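Separin (Saccharomyces cerevisiae, PDB 5U1T) is a caspase-like cysteine protease that cleaves the MCD1/SCC1 subunit of cohesin at the onset of anaphase and is held inactive by securin for most of the cell cycle. Local coordinates at residues L135-I140 and E155-D160; E148-I153 and V191-K196; I237-F242 and W293-V298; S331-E336 and I383-P388. One frame throughout, in Å; residues are numbered along the deposited sequence.

Contact 1: residues L135-I140 and E155-D160; sequences LALQII and ELFSHD
The carbonyl oxygen of F157, whose ring meets L137 across this contact, receives two weak bonds: one from D160 N, with F157 O 3.2 Å away, and one from the ammonium group of K196. The setting is an antiparallel helical hairpin in the helical domain, with helix 129-142 and helix 146-158 joined by a short turn, and the side chains that meet across this contact are all apolar. From the first helix one side chain does the work. L137 is fully stretched, its chi2 of -179° placing CD1 at the far end of the chain, where it faces the second helix. L156 answers with its own outstretched branch, so that the two leucines meet methyl to methyl, with L137 CD1 4.1 Å from L156 CD2. The ring of F157 advances from the opposite direction to L137 and offers its outer end rather than its centre. L156 also serves its neighbour, for its CG lies over one face of the F157 ring, displaced toward the rim. Around this small core, L117 packs on both L137 and L156, while L175 and V179 of helix 172-185 touch F157. On another side of the first helix, Q138 OE1 bonds to the backbone of a second protein chain, probably securin. At the centre, L137 CD1 comes obliquely against the CE2-CZ bond, 3.8 Å from both atoms of F157.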
loop_
_atom_site.group_PDB
_atom_site.type_symbol
_atom_site.label_atom_id
_atom_site.label_comp_id
_atom_site.label_asym_id
_atom_site.label_seq_id
_atom_site.Cartn_x
_atom_site.Cartn_y
_atom_site.Cartn_z
ATOM N N LEU A 135 -2.979 -67.455 6.269
ATOM C CA LEU A 135 -2.053 -68.022 5.290
ATOM C C LEU A 135 -0.741 -68.434 5.974
ATOM O O LEU A 135 -0.172 -69.482 5.672
ATOM C CB LEU A 135 -1.791 -67.038 4.152
ATOM C CG LEU A 135 -3.035 -66.621 3.347
ATOM C CD1 LEU A 135 -2.790 -65.385 2.447
ATOM C CD2 LEU A 135 -3.508 -67.782 2.523
ATOM N N ALA A 136 -0.285 -67.612 6.912
ATOM C CA ALA A 136 0.918 -67.915 7.654
ATOM C C ALA A 136 0.714 -69.164 8.503
ATOM O O ALA A 136 1.624 -69.997 8.627
ATOM C CB ALA A 136 1.327 -66.732 8.517
ATOM N N LEU A 137 -0.469 -69.310 9.086
ATOM C CA LEU A 137 -0.759 -70.515 9.865
ATOM C C LEU A 137 -0.827 -71.742 8.960
ATOM O O LEU A 137 -0.360 -72.815 9.334
ATOM C CB LEU A 137 -2.059 -70.367 10.650
ATOM C CG LEU A 137 -1.983 -69.414 11.842
ATOM C CD1 LEU A 137 -3.302 -69.352 12.570
ATOM C CD2 LEU A 137 -0.874 -69.792 12.789
ATOM N N GLN A 138 -1.398 -71.576 7.771
ATOM C CA GLN A 138 -1.444 -72.642 6.774
ATOM C C GLN A 138 -0.037 -73.120 6.463
ATOM O O GLN A 138 0.226 -74.326 6.455
ATOM C CB GLN A 138 -2.149 -72.162 5.494
ATOM C CG GLN A 138 -2.219 -73.167 4.334
ATOM C CD GLN A 138 -3.048 -74.412 4.653
ATOM O OE1 GLN A 138 -3.853 -74.425 5.588
ATOM N NE2 GLN A 138 -2.840 -75.472 3.870
ATOM N N ILE A 139 0.870 -72.176 6.229
ATOM C CA ILE A 139 2.256 -72.490 5.909
ATOM C C ILE A 139 2.929 -73.224 7.072
ATOM O O ILE A 139 3.552 -74.267 6.856
ATOM C CB ILE A 139 3.048 -71.210 5.537
ATOM C CG1 ILE A 139 2.453 -70.586 4.273
ATOM C CG2 ILE A 139 4.510 -71.522 5.304
ATOM C CD1 ILE A 139 3.102 -69.302 3.845
ATOM N N ILE A 140 2.781 -72.706 8.295
ATOM C CA ILE A 140 3.371 -73.341 9.484
ATOM C C ILE A 140 2.871 -74.774 9.603
ATOM O O ILE A 140 3.605 -75.708 9.982
ATOM C CB ILE A 140 3.035 -72.567 10.777
ATOM C CG1 ILE A 140 3.586 -71.143 10.709
ATOM C CG2 ILE A 140 3.602 -73.277 11.996
ATOM C CD1 ILE A 140 3.192 -70.273 11.873
ATOM N N GLU A 155 0.540 -67.836 22.050
ATOM C CA GLU A 155 0.489 -66.397 22.384
ATOM C C GLU A 155 -0.526 -65.634 21.516
ATOM O O GLU A 155 -1.340 -64.849 22.016
ATOM C CB GLU A 155 1.889 -65.772 22.248
ATOM C CG GLU A 155 1.909 -64.254 22.041
ATOM C CD GLU A 155 1.547 -63.447 23.292
ATOM O OE1 GLU A 155 1.467 -62.194 23.190
ATOM O OE2 GLU A 155 1.346 -64.055 24.372
ATOM N N LEU A 156 -0.452 -65.896 20.216
ATOM C CA LEU A 156 -1.437 -65.458 19.240
ATOM C C LEU A 156 -2.862 -65.707 19.702
ATOM O O LEU A 156 -3.646 -64.778 19.885
ATOM C CB LEU A 156 -1.204 -66.182 17.915
ATOM C CG LEU A 156 -2.255 -65.981 16.839
ATOM C CD1 LEU A 156 -2.162 -64.546 16.421
ATOM C CD2 LEU A 156 -2.030 -66.917 15.664
ATOM N N PHE A 157 -3.192 -66.978 19.895
ATOM C CA PHE A 157 -4.563 -67.352 20.167
ATOM C C PHE A 157 -4.953 -67.020 21.599
ATOM O O PHE A 157 -6.117 -66.737 21.865
ATOM C CB PHE A 157 -4.774 -68.823 19.843
ATOM C CG PHE A 157 -5.018 -69.082 18.374
ATOM C CD1 PHE A 157 -6.239 -68.749 17.788
ATOM C CD2 PHE A 157 -4.042 -69.646 17.577
ATOM C CE1 PHE A 157 -6.476 -68.987 16.435
ATOM C CE2 PHE A 157 -4.278 -69.881 16.225
ATOM C CZ PHE A 157 -5.492 -69.554 15.657
ATOM N N SER A 158 -3.977 -67.001 22.504
ATOM C CA SER A 158 -4.207 -66.490 23.859
ATOM C C SER A 158 -4.843 -65.103 23.795
ATOM O O SER A 158 -5.859 -64.854 24.427
ATOM C CB SER A 158 -2.895 -66.438 24.665
ATOM O OG SER A 158 -3.087 -65.916 25.977
ATOM N N HIS A 159 -4.241 -64.212 23.013
ATOM C CA HIS A 159 -4.759 -62.862 22.828
ATOM C C HIS A 159 -5.413 -62.687 21.466
ATOM O O HIS A 159 -5.183 -61.686 20.794
ATOM C CB HIS A 159 -3.650 -61.832 22.986
ATOM C CG HIS A 159 -3.009 -61.851 24.332
ATOM N ND1 HIS A 159 -1.790 -62.454 24.567
ATOM C CD2 HIS A 159 -3.419 -61.351 25.519
ATOM C CE1 HIS A 159 -1.476 -62.317 25.842
ATOM N NE2 HIS A 159 -2.449 -61.652 26.442
ATOM N N ASP A 160 -6.228 -63.666 21.075
ATOM C CA ASP A 160 -6.993 -63.626 19.831
ATOM C C ASP A 160 -7.843 -62.360 19.664
ATOM O O ASP A 160 -8.058 -61.906 18.540
ATOM C CB ASP A 160 -7.899 -64.856 19.741
ATOM C CG ASP A 160 -8.784 -65.018 20.960
ATOM O OD1 ASP A 160 -8.853 -64.084 21.790
ATOM O OD2 ASP A 160 -9.416 -66.083 21.085
#

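Contact 2: residues E148-I153 and V191-K196; sequences EYLPHI and VLFGLK
F193 turns its CG away from its own carbonyl carbon (chi1 -73°), and the ring is thereby sent out from helix 190-203 toward helix 146-158. On the receiving helix, L150 carries CG opposite its backbone nitrogen (chi1 173°), and in I153 the CG2 branch takes the equivalent position, so each presents a methyl to the same ring. L150 CD1 arrives at the ring's edge, near its plane, 4.1 Å from F193 CE1, the two side chains meeting at a slant. The CG2 methyl of I153 approaches at about a right angle and rests 3.9 Å from F193 CZ, with CE2 equally near. The outer end of the phenyl ring thus meets methyls from two residues about one helical turn apart. Between them the helix is kinked at P151, which has no backbone N-H to give, and H152 N makes a weak bond to Y149 O instead. Helix 172-185 adds aromatic neighbours, F182 touching I153 and F183 touching F193. Two helices that run in broadly the same direction, with a third from the intervening chain packed against both through aromatic and aliphatic side chains, are consistent with the stacked helices of an alpha-helical solenoid.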
loop_
_atom_site.group_PDB
_atom_site.type_symbol
_atom_site.label_atom_id
_atom_site.label_comp_id
_atom_site.label_asym_id
_atom_site.label_seq_id
_atom_site.Cartn_x
_atom_site.Cartn_y
_atom_site.Cartn_z
ATOM N N GLU A 148 7.901 -75.976 16.740
ATOM C CA GLU A 148 8.810 -74.851 16.959
ATOM C C GLU A 148 8.068 -73.531 17.076
ATOM O O GLU A 148 8.565 -72.586 17.692
ATOM C CB GLU A 148 9.850 -74.755 15.835
ATOM C CG GLU A 148 9.449 -75.404 14.513
ATOM C CD GLU A 148 9.593 -76.919 14.532
ATOM O OE1 GLU A 148 10.624 -77.439 14.058
ATOM O OE2 GLU A 148 8.667 -77.592 15.033
ATOM N N TYR A 149 6.883 -73.451 16.491
ATOM C CA TYR A 149 6.125 -72.209 16.547
ATOM C C TYR A 149 5.226 -72.145 17.762
ATOM O O TYR A 149 4.572 -71.132 17.999
ATOM C CB TYR A 149 5.290 -72.047 15.284
ATOM C CG TYR A 149 5.956 -71.229 14.209
ATOM C CD1 TYR A 149 6.765 -71.831 13.262
ATOM C CD2 TYR A 149 5.772 -69.858 14.137
ATOM C CE1 TYR A 149 7.374 -71.100 12.274
ATOM C CE2 TYR A 149 6.381 -69.113 13.145
ATOM C CZ TYR A 149 7.182 -69.742 12.213
ATOM O OH TYR A 149 7.802 -69.018 11.216
ATOM N N LEU A 150 5.206 -73.232 18.533
ATOM C CA LEU A 150 4.138 -73.466 19.505
ATOM C C LEU A 150 3.879 -72.303 20.477
ATOM O O LEU A 150 2.739 -71.859 20.581
ATOM C CB LEU A 150 4.402 -74.756 20.292
ATOM C CG LEU A 150 3.430 -74.987 21.453
ATOM C CD1 LEU A 150 1.975 -75.036 20.970
ATOM C CD2 LEU A 150 3.798 -76.241 22.190
ATOM N N PRO A 151 4.915 -71.796 21.177
ATOM C CA PRO A 151 4.619 -70.676 22.088
ATOM C C PRO A 151 4.097 -69.422 21.374
ATOM O O PRO A 151 3.342 -68.651 21.964
ATOM C CB PRO A 151 5.967 -70.390 22.743
ATOM C CG PRO A 151 6.968 -70.884 21.752
ATOM C CD PRO A 151 6.354 -72.105 21.145
ATOM N N HIS A 152 4.474 -69.220 20.122
ATOM C CA HIS A 152 3.950 -68.071 19.392
ATOM C C HIS A 152 2.511 -68.283 18.945
ATOM O O HIS A 152 1.712 -67.345 18.911
ATOM C CB HIS A 152 4.824 -67.775 18.187
ATOM C CG HIS A 152 6.266 -67.645 18.533
ATOM N ND1 HIS A 152 6.701 -66.880 19.591
ATOM C CD2 HIS A 152 7.374 -68.178 17.966
ATOM C CE1 HIS A 152 8.018 -66.947 19.664
ATOM N NE2 HIS A 152 8.450 -67.727 18.689
ATOM N N ILE A 153 2.185 -69.516 18.586
ATOM C CA ILE A 153 0.845 -69.816 18.136
ATOM C C ILE A 153 -0.082 -69.756 19.332
ATOM O O ILE A 153 -1.208 -69.263 19.236
ATOM C CB ILE A 153 0.791 -71.168 17.443
ATOM C CG1 ILE A 153 1.334 -71.010 16.028
ATOM C CG2 ILE A 153 -0.620 -71.683 17.370
ATOM C CD1 ILE A 153 1.873 -72.268 15.473
ATOM N N VAL A 191 -5.258 -79.807 24.657
ATOM C CA VAL A 191 -6.325 -79.191 25.440
ATOM C C VAL A 191 -6.531 -77.717 25.077
ATOM O O VAL A 191 -7.660 -77.289 24.831
ATOM C CB VAL A 191 -6.045 -79.310 26.959
ATOM C CG1 VAL A 191 -4.577 -79.090 27.248
ATOM C CG2 VAL A 191 -6.886 -78.316 27.741
ATOM N N LEU A 192 -5.441 -76.953 25.037
ATOM C CA LEU A 192 -5.497 -75.519 24.736
ATOM C C LEU A 192 -6.153 -75.240 23.393
ATOM O O LEU A 192 -7.027 -74.375 23.281
ATOM C CB LEU A 192 -4.097 -74.921 24.762
ATOM C CG LEU A 192 -3.510 -74.822 26.167
ATOM C CD1 LEU A 192 -2.152 -74.133 26.138
ATOM C CD2 LEU A 192 -4.477 -74.087 27.070
ATOM N N PHE A 193 -5.730 -75.984 22.379
ATOM C CA PHE A 193 -6.358 -75.901 21.071
ATOM C C PHE A 193 -7.820 -76.330 21.127
ATOM O O PHE A 193 -8.693 -75.598 20.643
ATOM C CB PHE A 193 -5.587 -76.741 20.062
ATOM C CG PHE A 193 -4.272 -76.139 19.671
ATOM C CD1 PHE A 193 -3.126 -76.403 20.407
ATOM C CD2 PHE A 193 -4.178 -75.288 18.581
ATOM C CE1 PHE A 193 -1.905 -75.830 20.052
ATOM C CE2 PHE A 193 -2.959 -74.720 18.223
ATOM C CZ PHE A 193 -1.825 -74.995 18.961
ATOM N N GLY A 194 -8.081 -77.502 21.720
ATOM C CA GLY A 194 -9.441 -77.958 21.968
ATOM C C GLY A 194 -10.343 -76.879 22.554
ATOM O O GLY A 194 -11.384 -76.557 21.989
ATOM N N LEU A 195 -9.929 -76.309 23.680
ATOM C CA LEU A 195 -10.671 -75.235 24.330
ATOM C C LEU A 195 -10.990 -74.088 23.372
ATOM O O LEU A 195 -12.128 -73.598 23.326
ATOM C CB LEU A 195 -9.885 -74.702 25.532
ATOM C CG LEU A 195 -9.799 -75.571 26.791
ATOM C CD1 LEU A 195 -8.617 -75.167 27.653
ATOM C CD2 LEU A 195 -11.081 -75.455 27.590
ATOM N N LYS A 196 -9.984 -73.654 22.609
ATOM C CA LYS A 196 -10.155 -72.549 21.673
ATOM C C LYS A 196 -11.128 -72.907 20.548
ATOM O O LYS A 196 -11.962 -72.083 20.160
ATOM C CB LYS A 196 -8.807 -72.132 21.078
ATOM C CG LYS A 196 -8.893 -70.942 20.111
ATOM C CD LYS A 196 -9.457 -69.719 20.793
ATOM C CE LYS A 196 -8.563 -69.234 21.917
ATOM N NZ LYS A 196 -9.062 -67.969 22.537
#

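Contact 3: residues I237-F242 and W293-V298; sequences IYLNSF and WSCISV
The carboxamide of N240 is the flat group here: it lies beside the backbone of C295, with N240 OD1 3.7 Å from C295 CA, while ND2 turns to another partner, the carbonyl oxygen of E336. Further along the same helix, the F242 ring has the carbonyl oxygen of Y238 at its edge, in plane. The thiol of C295 settles on the helix surface, with SG 3.5 Å from N240 CB and 3.5 Å from L239 CD1. One turn earlier, the CD1 methyl of I237 packs against the hydroxyl of S294. C295 has left-handed backbone angles (phi 55°), and the carboxylate of E336 accepts the backbone N-H groups of C295 and I296, which pins this bend. With an alanine in place of N240, the carbonyl of E336 would probably lose its amide donor, and C295 CA the amide that packs beside it. The arrangement is that of a loop laid along a helix, joining helix 236-250 to the C-terminal end of helix 319-336 within an all-helical domain.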
loop_
_atom_site.group_PDB
_atom_site.type_symbol
_atom_site.label_atom_id
_atom_site.label_comp_id
_atom_site.label_asym_id
_atom_site.label_seq_id
_atom_site.Cartn_x
_atom_site.Cartn_y
_atom_site.Cartn_z
ATOM N N ILE A 237 1.312 -71.900 31.359
ATOM C CA ILE A 237 1.079 -70.494 31.648
ATOM C C ILE A 237 -0.149 -69.941 30.942
ATOM O O ILE A 237 -0.893 -69.117 31.497
ATOM C CB ILE A 237 2.268 -69.634 31.239
ATOM C CG1 ILE A 237 3.579 -70.227 31.733
ATOM C CG2 ILE A 237 2.104 -68.293 31.853
ATOM C CD1 ILE A 237 3.841 -69.975 33.215
ATOM N N TYR A 238 -0.354 -70.404 29.712
ATOM C CA TYR A 238 -1.446 -69.922 28.878
ATOM C C TYR A 238 -2.828 -70.388 29.329
ATOM O O TYR A 238 -3.772 -69.585 29.313
ATOM C CB TYR A 238 -1.217 -70.345 27.433
ATOM C CG TYR A 238 -0.008 -69.690 26.820
ATOM C CD1 TYR A 238 0.023 -68.307 26.595
ATOM C CD2 TYR A 238 1.104 -70.443 26.466
ATOM C CE1 TYR A 238 1.132 -67.702 26.039
ATOM C CE2 TYR A 238 2.210 -69.853 25.906
ATOM C CZ TYR A 238 2.220 -68.482 25.694
ATOM O OH TYR A 238 3.333 -67.907 25.137
ATOM N N LEU A 239 -2.920 -71.663 29.731
ATOM C CA LEU A 239 -4.176 -72.356 30.071
ATOM C C LEU A 239 -5.263 -71.463 30.643
ATOM O O LEU A 239 -6.414 -71.529 30.201
ATOM C CB LEU A 239 -3.904 -73.499 31.060
ATOM C CG LEU A 239 -4.993 -74.507 31.510
ATOM C CD1 LEU A 239 -5.858 -73.994 32.655
ATOM C CD2 LEU A 239 -5.878 -74.982 30.359
ATOM N N ASN A 240 -4.903 -70.636 31.620
ATOM C CA ASN A 240 -5.874 -69.725 32.214
ATOM C C ASN A 240 -6.560 -68.868 31.165
ATOM O O ASN A 240 -7.787 -68.796 31.128
ATOM C CB ASN A 240 -5.218 -68.828 33.254
ATOM C CG ASN A 240 -6.236 -68.045 34.059
ATOM O OD1 ASN A 240 -6.917 -68.600 34.924
ATOM N ND2 ASN A 240 -6.343 -66.746 33.782
ATOM N N SER A 241 -5.761 -68.234 30.309
ATOM C CA SER A 241 -6.292 -67.387 29.246
ATOM C C SER A 241 -7.293 -68.155 28.379
ATOM O O SER A 241 -8.426 -67.703 28.177
ATOM C CB SER A 241 -5.148 -66.828 28.390
ATOM O OG SER A 241 -5.592 -65.803 27.506
ATOM N N PHE A 242 -6.883 -69.330 27.904
ATOM C CA PHE A 242 -7.707 -70.135 27.008
ATOM C C PHE A 242 -9.053 -70.538 27.602
ATOM O O PHE A 242 -10.096 -70.373 26.959
ATOM C CB PHE A 242 -6.952 -71.385 26.597
ATOM C CG PHE A 242 -5.980 -71.156 25.498
ATOM C CD1 PHE A 242 -4.686 -70.757 25.773
ATOM C CD2 PHE A 242 -6.356 -71.336 24.180
ATOM C CE1 PHE A 242 -3.781 -70.546 24.754
ATOM C CE2 PHE A 242 -5.456 -71.123 23.160
ATOM C CZ PHE A 242 -4.169 -70.729 23.448
ATOM N N TRP A 293 2.861 -69.077 40.450
ATOM C CA TRP A 293 1.682 -69.834 40.049
ATOM C C TRP A 293 0.996 -69.260 38.818
ATOM O O TRP A 293 0.816 -68.047 38.697
ATOM C CB TRP A 293 0.677 -69.899 41.200
ATOM C CG TRP A 293 1.300 -69.699 42.545
ATOM C CD1 TRP A 293 1.668 -70.671 43.436
ATOM C CD2 TRP A 293 1.639 -68.444 43.155
ATOM N NE1 TRP A 293 2.208 -70.095 44.563
ATOM C CE2 TRP A 293 2.203 -68.731 44.414
ATOM C CE3 TRP A 293 1.519 -67.109 42.759
ATOM C CZ2 TRP A 293 2.646 -67.725 45.281
ATOM C CZ3 TRP A 293 1.964 -66.113 43.622
ATOM C CH2 TRP A 293 2.519 -66.430 44.867
ATOM N N SER A 294 0.620 -70.141 37.900
ATOM C CA SER A 294 -0.287 -69.777 36.827
ATOM C C SER A 294 -1.692 -70.111 37.287
ATOM O O SER A 294 -1.866 -70.856 38.260
ATOM C CB SER A 294 0.055 -70.515 35.543
ATOM O OG SER A 294 1.443 -70.438 35.302
ATOM N N CYS A 295 -2.688 -69.572 36.586
ATOM C CA CYS A 295 -4.085 -69.713 36.993
ATOM C C CYS A 295 -4.263 -69.220 38.421
ATOM O O CYS A 295 -4.582 -69.990 39.324
ATOM C CB CYS A 295 -4.560 -71.161 36.872
ATOM S SG CYS A 295 -4.811 -71.738 35.187
ATOM N N ILE A 296 -4.021 -67.933 38.623
ATOM C CA ILE A 296 -4.194 -67.330 39.933
ATOM C C ILE A 296 -5.642 -66.870 40.069
ATOM O O ILE A 296 -6.212 -66.303 39.140
ATOM C CB ILE A 296 -3.216 -66.157 40.151
ATOM C CG1 ILE A 296 -1.783 -66.620 39.867
ATOM C CG2 ILE A 296 -3.339 -65.607 41.568
ATOM C CD1 ILE A 296 -0.765 -65.510 39.842
ATOM N N SER A 297 -6.238 -67.159 41.223
ATOM C CA SER A 297 -7.645 -66.858 41.477
ATOM C C SER A 297 -7.952 -65.390 41.214
ATOM O O SER A 297 -7.139 -64.523 41.523
ATOM C CB SER A 297 -8.008 -67.232 42.916
ATOM O OG SER A 297 -7.370 -68.445 43.305
ATOM N N VAL A 298 -9.112 -65.119 40.626
ATOM C CA VAL A 298 -9.506 -63.751 40.294
ATOM C C VAL A 298 -9.563 -62.856 41.539
ATOM O O VAL A 298 -9.225 -61.663 41.488
ATOM C CB VAL A 298 -10.878 -63.725 39.566
ATOM C CG1 VAL A 298 -11.919 -64.555 40.325
ATOM C CG2 VAL A 298 -11.355 -62.289 39.335
#

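Contact 4: residues S331-E336 and I383-P388; sequences STIRLE and IDYKEP
I333 is the first residue of 331-336 to reach the other segment: its CG2 methyl lies 4.2 Å from Y385 OH, and the two side chains cross at about a right angle. The hydroxyl itself is hydrogen-bonded to the carbonyl oxygen of L338. R334 follows and carries the polar half of the contact. Its chain bends at chi3 (114°), which swings the guanidinium across the carboxylate of D384. R334 NE lies 2.9 Å from D384 OD2, but this weak bond is far from straight, at 122°. The second bond, from R334 NH2 to D384 OD1, is straighter yet longer at 3.5 Å and also weak; OD1 sits at the edge of the guanidinium, in its plane. The two planes are 41° apart, so the salt bridge is a twisted fork rather than a flat one. Each charge has another mate: R334 NH1 pairs with E155, and D384 OD1 with R162. A leucine in place of R334 would probably leave the carboxylates of E155 and D384 without the cation they share. Acids and arginines thus alternate along a chain of four, E155, R334, D384 and R162, which is likely to spread charge over the junction and lessen its dependence on one imperfect bond pair.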
loop_
_atom_site.group_PDB
_atom_site.type_symbol
_atom_site.label_atom_id
_atom_site.label_comp_id
_atom_site.label_asym_id
_atom_site.label_seq_id
_atom_site.Cartn_x
_atom_site.Cartn_y
_atom_site.Cartn_z
ATOM N N SER A 331 3.954 -59.440 34.094
ATOM C CA SER A 331 4.109 -60.381 33.004
ATOM C C SER A 331 3.094 -61.504 33.169
ATOM O O SER A 331 2.534 -61.986 32.187
ATOM C CB SER A 331 5.529 -60.930 32.948
ATOM O OG SER A 331 6.480 -59.887 33.015
ATOM N N THR A 332 2.837 -61.909 34.411
ATOM C CA THR A 332 1.855 -62.964 34.652
ATOM C C THR A 332 0.447 -62.448 34.357
ATOM O O THR A 332 -0.416 -63.214 33.933
ATOM C CB THR A 332 1.906 -63.512 36.105
ATOM O OG1 THR A 332 3.258 -63.809 36.465
ATOM C CG2 THR A 332 1.070 -64.788 36.237
ATOM N N ILE A 333 0.216 -61.153 34.566
ATOM C CA ILE A 333 -1.103 -60.581 34.294
ATOM C C ILE A 333 -1.448 -60.699 32.811
ATOM O O ILE A 333 -2.537 -61.164 32.466
ATOM C CB ILE A 333 -1.204 -59.105 34.732
ATOM C CG1 ILE A 333 -1.073 -58.998 36.254
ATOM C CG2 ILE A 333 -2.520 -58.499 34.267
ATOM C CD1 ILE A 333 -1.824 -57.845 36.881
ATOM N N ARG A 334 -0.519 -60.292 31.944
ATOM C CA ARG A 334 -0.690 -60.455 30.501
ATOM C C ARG A 334 -0.954 -61.918 30.164
ATOM O O ARG A 334 -1.931 -62.239 29.478
ATOM C CB ARG A 334 0.539 -59.954 29.731
ATOM C CG ARG A 334 0.313 -58.635 29.016
ATOM C CD ARG A 334 1.319 -58.406 27.890
ATOM N NE ARG A 334 0.679 -58.414 26.574
ATOM C CZ ARG A 334 0.938 -59.302 25.621
ATOM N NH1 ARG A 334 1.836 -60.253 25.829
ATOM N NH2 ARG A 334 0.305 -59.238 24.455
ATOM N N LEU A 335 -0.081 -62.791 30.671
ATOM C CA LEU A 335 -0.150 -64.236 30.437
ATOM C C LEU A 335 -1.520 -64.815 30.731
ATOM O O LEU A 335 -2.113 -65.502 29.901
ATOM C CB LEU A 335 0.894 -64.949 31.289
ATOM C CG LEU A 335 2.295 -64.837 30.707
ATOM C CD1 LEU A 335 3.361 -65.085 31.769
ATOM C CD2 LEU A 335 2.433 -65.784 29.511
ATOM N N GLU A 336 -2.012 -64.516 31.924
ATOM C CA GLU A 336 -3.304 -64.994 32.380
ATOM C C GLU A 336 -4.438 -64.464 31.522
ATOM O O GLU A 336 -5.441 -65.145 31.323
ATOM C CB GLU A 336 -3.511 -64.594 33.833
ATOM C CG GLU A 336 -2.531 -65.274 34.754
ATOM C CD GLU A 336 -2.885 -66.718 34.962
ATOM O OE1 GLU A 336 -3.929 -66.931 35.612
ATOM O OE2 GLU A 336 -2.150 -67.625 34.477
ATOM N N ILE A 383 -2.320 -51.871 25.297
ATOM C CA ILE A 383 -2.855 -52.253 23.998
ATOM C C ILE A 383 -3.824 -53.451 24.105
ATOM O O ILE A 383 -4.781 -53.546 23.335
ATOM C CB ILE A 383 -1.713 -52.559 23.018
ATOM C CG1 ILE A 383 -0.776 -51.358 22.941
ATOM C CG2 ILE A 383 -2.247 -52.889 21.636
ATOM C CD1 ILE A 383 0.433 -51.602 22.110
ATOM N N ASP A 384 -3.601 -54.347 25.067
ATOM C CA ASP A 384 -4.526 -55.459 25.300
ATOM C C ASP A 384 -5.868 -54.949 25.817
ATOM O O ASP A 384 -6.901 -55.587 25.637
ATOM C CB ASP A 384 -3.947 -56.454 26.309
ATOM C CG ASP A 384 -2.775 -57.256 25.754
ATOM O OD1 ASP A 384 -2.390 -57.043 24.589
ATOM O OD2 ASP A 384 -2.227 -58.100 26.495
ATOM N N TYR A 385 -5.829 -53.788 26.465
ATOM C CA TYR A 385 -6.966 -53.251 27.204
ATOM C C TYR A 385 -7.619 -52.035 26.547
ATOM O O TYR A 385 -8.566 -51.470 27.095
ATOM C CB TYR A 385 -6.528 -52.839 28.605
ATOM C CG TYR A 385 -6.372 -53.948 29.607
ATOM C CD1 TYR A 385 -6.698 -55.263 29.296
ATOM C CD2 TYR A 385 -5.909 -53.671 30.886
ATOM C CE1 TYR A 385 -6.555 -56.282 30.243
ATOM C CE2 TYR A 385 -5.765 -54.672 31.836
ATOM C CZ TYR A 385 -6.090 -55.972 31.514
ATOM O OH TYR A 385 -5.937 -56.942 32.477
ATOM N N LYS A 386 -7.102 -51.623 25.395
ATOM C CA LYS A 386 -7.511 -50.364 24.780
ATOM C C LYS A 386 -7.519 -49.237 25.816
ATOM O O LYS A 386 -8.575 -48.721 26.171
ATOM C CB LYS A 386 -8.885 -50.502 24.127
ATOM C CG LYS A 386 -8.974 -51.647 23.135
ATOM C CD LYS A 386 -10.387 -51.806 22.621
ATOM C CE LYS A 386 -10.475 -52.990 21.693
ATOM N NZ LYS A 386 -10.110 -54.247 22.417
ATOM N N GLU A 387 -6.338 -48.889 26.317
ATOM C CA GLU A 387 -6.188 -47.839 27.323
ATOM C C GLU A 387 -5.250 -46.751 26.819
ATOM O O GLU A 387 -4.063 -46.748 27.140
ATOM C CB GLU A 387 -5.666 -48.420 28.633
ATOM C CG GLU A 387 -6.666 -49.305 29.333
ATOM C CD GLU A 387 -7.770 -48.509 29.990
ATOM O OE1 GLU A 387 -7.515 -47.337 30.343
ATOM O OE2 GLU A 387 -8.883 -49.056 30.150
ATOM N N PRO A 388 -5.786 -45.819 26.025
ATOM C CA PRO A 388 -4.961 -44.832 25.336
ATOM C C PRO A 388 -4.439 -43.782 26.301
ATOM O O PRO A 388 -3.260 -43.435 26.229
ATOM C CB PRO A 388 -5.922 -44.222 24.313
ATOM C CG PRO A 388 -7.111 -45.136 24.289
ATOM C CD PRO A 388 -7.202 -45.676 25.669
#

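In the fold
From the N terminus, contact 1 closes the turn between helices 129-142 and 146-158. Before it closes, contact 2 has opened on that second helix, so the two cross along the chain; contact 2 then closes the longer loop that ends on helix 190-203. Contacts 3 and 4 follow in series, neither nested nor crossed: 237-242 returns to the loop at 293-298, and 331-336 to the end of helix 365-384. Spatial links join what the sequence separates. S158 meets S241 between contacts 1 and 3, and H159 bonds to R334 O between contacts 1 and 4. Helix 146-158 is part of contacts 1 and 2 and reaches contacts 3 and 4 through S158 and E155, remote from C1497, the active-site cysteine by similarity to relatives.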